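Local coordinates for cytokinin riboside 5'-monophosphate phosphoribohydrolase (Streptomyces coelicolor, PDB 5ZI9), which belongs to the LOG family of the SLOG clan and has a Rossmann-like alpha/beta fold built on a parallel sheet, at residues R56-L68 and I149-M161. Numbering follows the deposited sequence.
Sequences RIQSEFIEGFGTL and IGLNFRYFFVRKM
E60 reaches from helix 50-67 into the turn between strand 149-153 and helix 156-165, where its carboxylate meets the backbone of R154 and Y155. CG stands anti to the backbone N (chi1 -170°) and the chain is extended beyond it, which carries the carboxylate over to the turn. OE1 takes the N-H of Y155, the N-cap residue, through its syn lone pair at 2.9 Å. OE2 accepts two donors from opposite faces of the carboxylate plane: R154 N on the syn side, and R154 NE at 2.8 Å, 38° out of the carboxylate plane, while OE2 itself lies in the plane of the guanidinium. R154 bends at chi2 and chi3 and E63 bends at chi2, and R154 NH1 meets E63 OE1 in a longer salt bridge of 3.2 Å.

Beside this polar knot I57 lays CG1 over the centre of one face of the Y155 ring, 3.8 Å from the centroid, while R154 CG lies over the opposite face, toward the rim. One turn on, V158 CG1 sits over the F61 ring, 3.9 Å from its centroid, and M161 CE meets the edge of F65. Toward the end of the helix, L68 CD2 packs on I149 CG2.

R56 NH1 and R154 NH2 lie 3.5 Å apart, and both salt-bridge to E63 of a neighbouring subunit, whose charge probably balances the pair. A buried carboxylate gripped by three N-H groups is probably ionised, and it ties helix 50-67 to the turn after strand 149-153, outermost in the sheet within this chain.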
loop_
_atom_site.group_PDB
_atom_site.type_symbol
_atom_site.label_atom_id
_atom_site.label_comp_id
_atom_site.label_asym_id
_atom_site.label_seq_id
_atom_site.Cartn_x
_atom_site.Cartn_y
_atom_site.Cartn_z
ATOM N N ARG B 56 1.960 -8.667 -4.334
ATOM C CA ARG B 56 2.838 -9.083 -5.416
ATOM C C ARG B 56 2.442 -8.519 -6.756
ATOM O O ARG B 56 3.294 -8.124 -7.518
ATOM C CB ARG B 56 2.823 -10.611 -5.540
ATOM C CG ARG B 56 3.544 -11.317 -4.416
ATOM C CD ARG B 56 5.026 -11.033 -4.485
ATOM N NE ARG B 56 5.771 -12.264 -4.306
ATOM C CZ ARG B 56 6.965 -12.505 -4.811
ATOM N NH1 ARG B 56 7.595 -11.609 -5.547
ATOM N NH2 ARG B 56 7.549 -13.669 -4.570
ATOM N N ILE B 57 1.146 -8.538 -7.039
ATOM C CA ILE B 57 0.586 -7.970 -8.230
ATOM C C ILE B 57 0.842 -6.473 -8.288
ATOM O O ILE B 57 1.224 -5.961 -9.323
ATOM C CB ILE B 57 -0.930 -8.214 -8.285
ATOM C CG1 ILE B 57 -1.192 -9.692 -8.521
ATOM C CG2 ILE B 57 -1.566 -7.426 -9.435
ATOM C CD1 ILE B 57 -2.593 -10.096 -8.133
ATOM N N GLN B 58 0.592 -5.790 -7.173
ATOM C CA GLN B 58 0.841 -4.369 -7.074
ATOM C C GLN B 58 2.314 -4.054 -7.316
ATOM O O GLN B 58 2.647 -3.113 -8.022
ATOM C CB GLN B 58 0.407 -3.854 -5.703
ATOM C CG GLN B 58 0.320 -2.331 -5.570
ATOM C CD GLN B 58 0.434 -1.845 -4.137
ATOM O OE1 GLN B 58 1.100 -2.471 -3.291
ATOM N NE2 GLN B 58 -0.216 -0.738 -3.846
ATOM N N SER B 59 3.203 -4.852 -6.740
ATOM C CA SER B 59 4.639 -4.688 -6.992
ATOM C C SER B 59 5.012 -4.761 -8.485
ATOM O O SER B 59 5.834 -3.987 -8.989
ATOM C CB SER B 59 5.424 -5.742 -6.237
ATOM O OG SER B 59 5.175 -5.573 -4.875
ATOM N N GLU B 60 4.401 -5.710 -9.179
ATOM C CA GLU B 60 4.655 -5.878 -10.596
ATOM C C GLU B 60 4.157 -4.705 -11.420
ATOM O O GLU B 60 4.824 -4.305 -12.347
ATOM C CB GLU B 60 4.067 -7.185 -11.131
ATOM C CG GLU B 60 4.570 -7.425 -12.545
ATOM C CD GLU B 60 4.497 -8.860 -12.985
ATOM O OE1 GLU B 60 3.454 -9.245 -13.559
ATOM O OE2 GLU B 60 5.497 -9.580 -12.825
ATOM N N PHE B 61 3.013 -4.143 -11.071
ATOM C CA PHE B 61 2.575 -2.884 -11.681
ATOM C C PHE B 61 3.576 -1.786 -11.432
ATOM O O PHE B 61 3.895 -1.036 -12.348
ATOM C CB PHE B 61 1.262 -2.393 -11.102
ATOM C CG PHE B 61 0.087 -2.959 -11.757
ATOM C CD1 PHE B 61 -0.285 -2.518 -13.002
ATOM C CD2 PHE B 61 -0.666 -3.927 -11.124
ATOM C CE1 PHE B 61 -1.395 -3.052 -13.625
ATOM C CE2 PHE B 61 -1.791 -4.445 -11.717
ATOM C CZ PHE B 61 -2.160 -4.012 -12.988
ATOM N N ILE B 62 4.016 -1.669 -10.175
ATOM C CA ILE B 62 4.978 -0.652 -9.834
ATOM C C ILE B 62 6.228 -0.789 -10.650
ATOM O O ILE B 62 6.742 0.223 -11.092
ATOM C CB ILE B 62 5.297 -0.609 -8.329
ATOM C CG1 ILE B 62 4.101 0.014 -7.597
ATOM C CG2 ILE B 62 6.546 0.237 -8.030
ATOM C CD1 ILE B 62 3.968 -0.443 -6.195
ATOM N N GLU B 63 6.704 -2.025 -10.839
ATOM C CA GLU B 63 7.949 -2.296 -11.566
ATOM C C GLU B 63 7.786 -1.951 -13.024
ATOM O O GLU B 63 8.664 -1.338 -13.625
ATOM C CB GLU B 63 8.341 -3.754 -11.421
ATOM C CG GLU B 63 9.004 -4.069 -10.093
ATOM C CD GLU B 63 8.653 -5.425 -9.483
ATOM O OE1 GLU B 63 8.452 -6.421 -10.217
ATOM O OE2 GLU B 63 8.584 -5.467 -8.236
ATOM N N GLY B 64 6.647 -2.329 -13.590
ATOM C CA GLY B 64 6.313 -1.962 -14.957
ATOM C C GLY B 64 6.356 -0.462 -15.202
ATOM O O GLY B 64 7.071 -0.018 -16.069
ATOM N N PHE B 65 5.628 0.323 -14.425
ATOM C CA PHE B 65 5.559 1.749 -14.660
ATOM C C PHE B 65 6.897 2.442 -14.473
ATOM O O PHE B 65 7.153 3.500 -15.037
ATOM C CB PHE B 65 4.584 2.362 -13.691
ATOM C CG PHE B 65 3.170 1.912 -13.870
ATOM C CD1 PHE B 65 2.779 1.202 -14.983
ATOM C CD2 PHE B 65 2.207 2.249 -12.923
ATOM C CE1 PHE B 65 1.461 0.836 -15.150
ATOM C CE2 PHE B 65 0.898 1.881 -13.097
ATOM C CZ PHE B 65 0.530 1.181 -14.206
ATOM N N GLY B 66 7.713 1.862 -13.615
ATOM C CA GLY B 66 9.003 2.382 -13.297
ATOM C C GLY B 66 9.898 2.146 -14.477
ATOM O O GLY B 66 10.598 3.076 -14.867
ATOM N N THR B 67 9.882 0.943 -15.063
ATOM C CA THR B 67 10.817 0.688 -16.123
ATOM C C THR B 67 10.334 1.262 -17.446
ATOM O O THR B 67 11.134 1.434 -18.327
ATOM C CB THR B 67 11.268 -0.802 -16.283
ATOM O OG1 THR B 67 10.411 -1.487 -17.172
ATOM C CG2 THR B 67 11.409 -1.584 -14.938
ATOM N N LEU B 68 9.049 1.564 -17.591
ATOM C CA LEU B 68 8.530 2.149 -18.819
ATOM C C LEU B 68 8.236 3.641 -18.646
ATOM O O LEU B 68 7.529 4.221 -19.442
ATOM C CB LEU B 68 7.284 1.392 -19.258
ATOM C CG LEU B 68 7.521 -0.109 -19.515
ATOM C CD1 LEU B 68 6.200 -0.844 -19.680
ATOM C CD2 LEU B 68 8.389 -0.368 -20.729
ATOM N N ILE B 149 14.538 -2.651 -24.375
ATOM C CA ILE B 149 13.907 -2.511 -23.067
ATOM C C ILE B 149 13.093 -3.783 -22.821
ATOM O O ILE B 149 12.060 -4.001 -23.484
ATOM C CB ILE B 149 13.041 -1.256 -23.019
ATOM C CG1 ILE B 149 13.935 -0.019 -23.212
ATOM C CG2 ILE B 149 12.317 -1.150 -21.698
ATOM C CD1 ILE B 149 13.168 1.240 -23.561
ATOM N N GLY B 150 13.570 -4.627 -21.900
ATOM C CA GLY B 150 12.957 -5.937 -21.614
ATOM C C GLY B 150 12.404 -6.101 -20.199
ATOM O O GLY B 150 13.062 -5.726 -19.216
ATOM N N LEU B 151 11.191 -6.659 -20.094
ATOM C CA LEU B 151 10.665 -7.187 -18.829
ATOM C C LEU B 151 10.012 -8.476 -19.080
ATOM O O LEU B 151 9.389 -8.634 -20.104
ATOM C CB LEU B 151 9.566 -6.348 -18.252
ATOM C CG LEU B 151 9.918 -4.969 -17.757
ATOM C CD1 LEU B 151 9.400 -3.999 -18.827
ATOM C CD2 LEU B 151 9.302 -4.756 -16.358
ATOM N N ASN B 152 10.069 -9.348 -18.084
ATOM C CA ASN B 152 9.311 -10.587 -18.047
ATOM C C ASN B 152 8.290 -10.491 -16.946
ATOM O O ASN B 152 8.638 -10.532 -15.747
ATOM C CB ASN B 152 10.240 -11.715 -17.704
ATOM C CG ASN B 152 11.238 -11.965 -18.777
ATOM O OD1 ASN B 152 10.862 -12.424 -19.844
ATOM N ND2 ASN B 152 12.504 -11.658 -18.511
ATOM N N PHE B 153 7.038 -10.351 -17.348
ATOM C CA PHE B 153 5.932 -10.275 -16.395
ATOM C C PHE B 153 5.549 -11.656 -15.971
ATOM O O PHE B 153 5.629 -12.602 -16.771
ATOM C CB PHE B 153 4.680 -9.619 -17.017
ATOM C CG PHE B 153 4.846 -8.175 -17.260
ATOM C CD1 PHE B 153 5.460 -7.730 -18.416
ATOM C CD2 PHE B 153 4.418 -7.248 -16.305
ATOM C CE1 PHE B 153 5.636 -6.380 -18.638
ATOM C CE2 PHE B 153 4.599 -5.890 -16.501
ATOM C CZ PHE B 153 5.227 -5.457 -17.682
ATOM N N ARG B 154 5.076 -11.767 -14.733
ATOM C CA ARG B 154 4.477 -13.021 -14.320
ATOM C C ARG B 154 2.964 -13.020 -14.210
ATOM O O ARG B 154 2.333 -14.091 -14.289
ATOM C CB ARG B 154 5.219 -13.634 -13.129
ATOM C CG ARG B 154 5.194 -12.855 -11.864
ATOM C CD ARG B 154 6.572 -12.711 -11.251
ATOM N NE ARG B 154 6.746 -11.295 -10.934
ATOM C CZ ARG B 154 7.449 -10.795 -9.921
ATOM N NH1 ARG B 154 7.528 -9.461 -9.790
ATOM N NH2 ARG B 154 8.079 -11.590 -9.045
ATOM N N TYR B 155 2.364 -11.841 -14.176
ATOM C CA TYR B 155 0.918 -11.739 -14.254
ATOM C C TYR B 155 0.429 -11.233 -15.613
ATOM O O TYR B 155 0.585 -10.076 -15.954
ATOM C CB TYR B 155 0.391 -10.857 -13.141
ATOM C CG TYR B 155 0.866 -11.313 -11.799
ATOM C CD1 TYR B 155 0.341 -12.441 -11.205
ATOM C CD2 TYR B 155 1.878 -10.624 -11.141
ATOM C CE1 TYR B 155 0.804 -12.865 -9.985
ATOM C CE2 TYR B 155 2.346 -11.039 -9.913
ATOM C CZ TYR B 155 1.805 -12.164 -9.342
ATOM O OH TYR B 155 2.269 -12.608 -8.127
ATOM N N PHE B 156 -0.182 -12.144 -16.355
ATOM C CA PHE B 156 -0.850 -11.915 -17.634
ATOM C C PHE B 156 -1.601 -10.590 -17.755
ATOM O O PHE B 156 -1.475 -9.851 -18.734
ATOM C CB PHE B 156 -1.843 -13.060 -17.822
ATOM C CG PHE B 156 -2.251 -13.286 -19.241
ATOM C CD1 PHE B 156 -1.344 -13.864 -20.184
ATOM C CD2 PHE B 156 -3.552 -12.972 -19.669
ATOM C CE1 PHE B 156 -1.726 -14.099 -21.514
ATOM C CE2 PHE B 156 -3.929 -13.206 -21.011
ATOM C CZ PHE B 156 -3.021 -13.767 -21.920
ATOM N N PHE B 157 -2.379 -10.304 -16.723
ATOM C CA PHE B 157 -3.322 -9.204 -16.704
ATOM C C PHE B 157 -2.673 -7.905 -16.373
ATOM O O PHE B 157 -3.181 -6.860 -16.685
ATOM C CB PHE B 157 -4.428 -9.556 -15.752
ATOM C CG PHE B 157 -5.203 -10.737 -16.241
ATOM C CD1 PHE B 157 -6.273 -10.550 -17.129
ATOM C CD2 PHE B 157 -4.811 -12.061 -15.928
ATOM C CE1 PHE B 157 -6.982 -11.635 -17.619
ATOM C CE2 PHE B 157 -5.511 -13.139 -16.441
ATOM C CZ PHE B 157 -6.604 -12.916 -17.270
ATOM N N VAL B 158 -1.513 -7.975 -15.765
ATOM C CA VAL B 158 -0.682 -6.803 -15.633
ATOM C C VAL B 158 -0.109 -6.486 -17.003
ATOM O O VAL B 158 -0.208 -5.362 -17.459
ATOM C CB VAL B 158 0.432 -7.001 -14.601
ATOM C CG1 VAL B 158 1.288 -5.760 -14.533
ATOM C CG2 VAL B 158 -0.189 -7.253 -13.228
ATOM N N ARG B 159 0.453 -7.480 -17.673
ATOM C CA ARG B 159 1.026 -7.221 -18.988
ATOM C C ARG B 159 0.016 -6.668 -19.984
ATOM O O ARG B 159 0.348 -5.783 -20.758
ATOM C CB ARG B 159 1.691 -8.443 -19.586
ATOM C CG ARG B 159 2.468 -8.100 -20.849
ATOM C CD ARG B 159 3.192 -9.288 -21.426
ATOM N NE ARG B 159 2.278 -10.210 -22.091
ATOM C CZ ARG B 159 2.628 -11.059 -23.039
ATOM N NH1 ARG B 159 1.711 -11.822 -23.570
ATOM N NH2 ARG B 159 3.885 -11.161 -23.472
ATOM N N LYS B 160 -1.208 -7.173 -19.962
ATOM C CA LYS B 160 -2.275 -6.695 -20.887
ATOM C C LYS B 160 -2.503 -5.205 -20.848
ATOM O O LYS B 160 -2.783 -4.582 -21.853
ATOM C CB LYS B 160 -3.604 -7.345 -20.520
ATOM C CG LYS B 160 -3.899 -8.556 -21.326
ATOM C CD LYS B 160 -5.175 -9.161 -20.799
ATOM C CE LYS B 160 -5.816 -10.162 -21.754
ATOM N NZ LYS B 160 -5.031 -10.536 -22.968
ATOM N N MET B 161 -2.430 -4.662 -19.660
ATOM C CA MET B 161 -2.663 -3.268 -19.508
ATOM C C MET B 161 -1.472 -2.443 -19.988
ATOM O O MET B 161 -1.664 -1.325 -20.426
ATOM C CB MET B 161 -3.068 -2.950 -18.083
ATOM C CG MET B 161 -2.045 -2.283 -17.210
ATOM S SD MET B 161 -2.506 -0.564 -17.088
ATOM C CE MET B 161 -2.220 -0.269 -15.373
#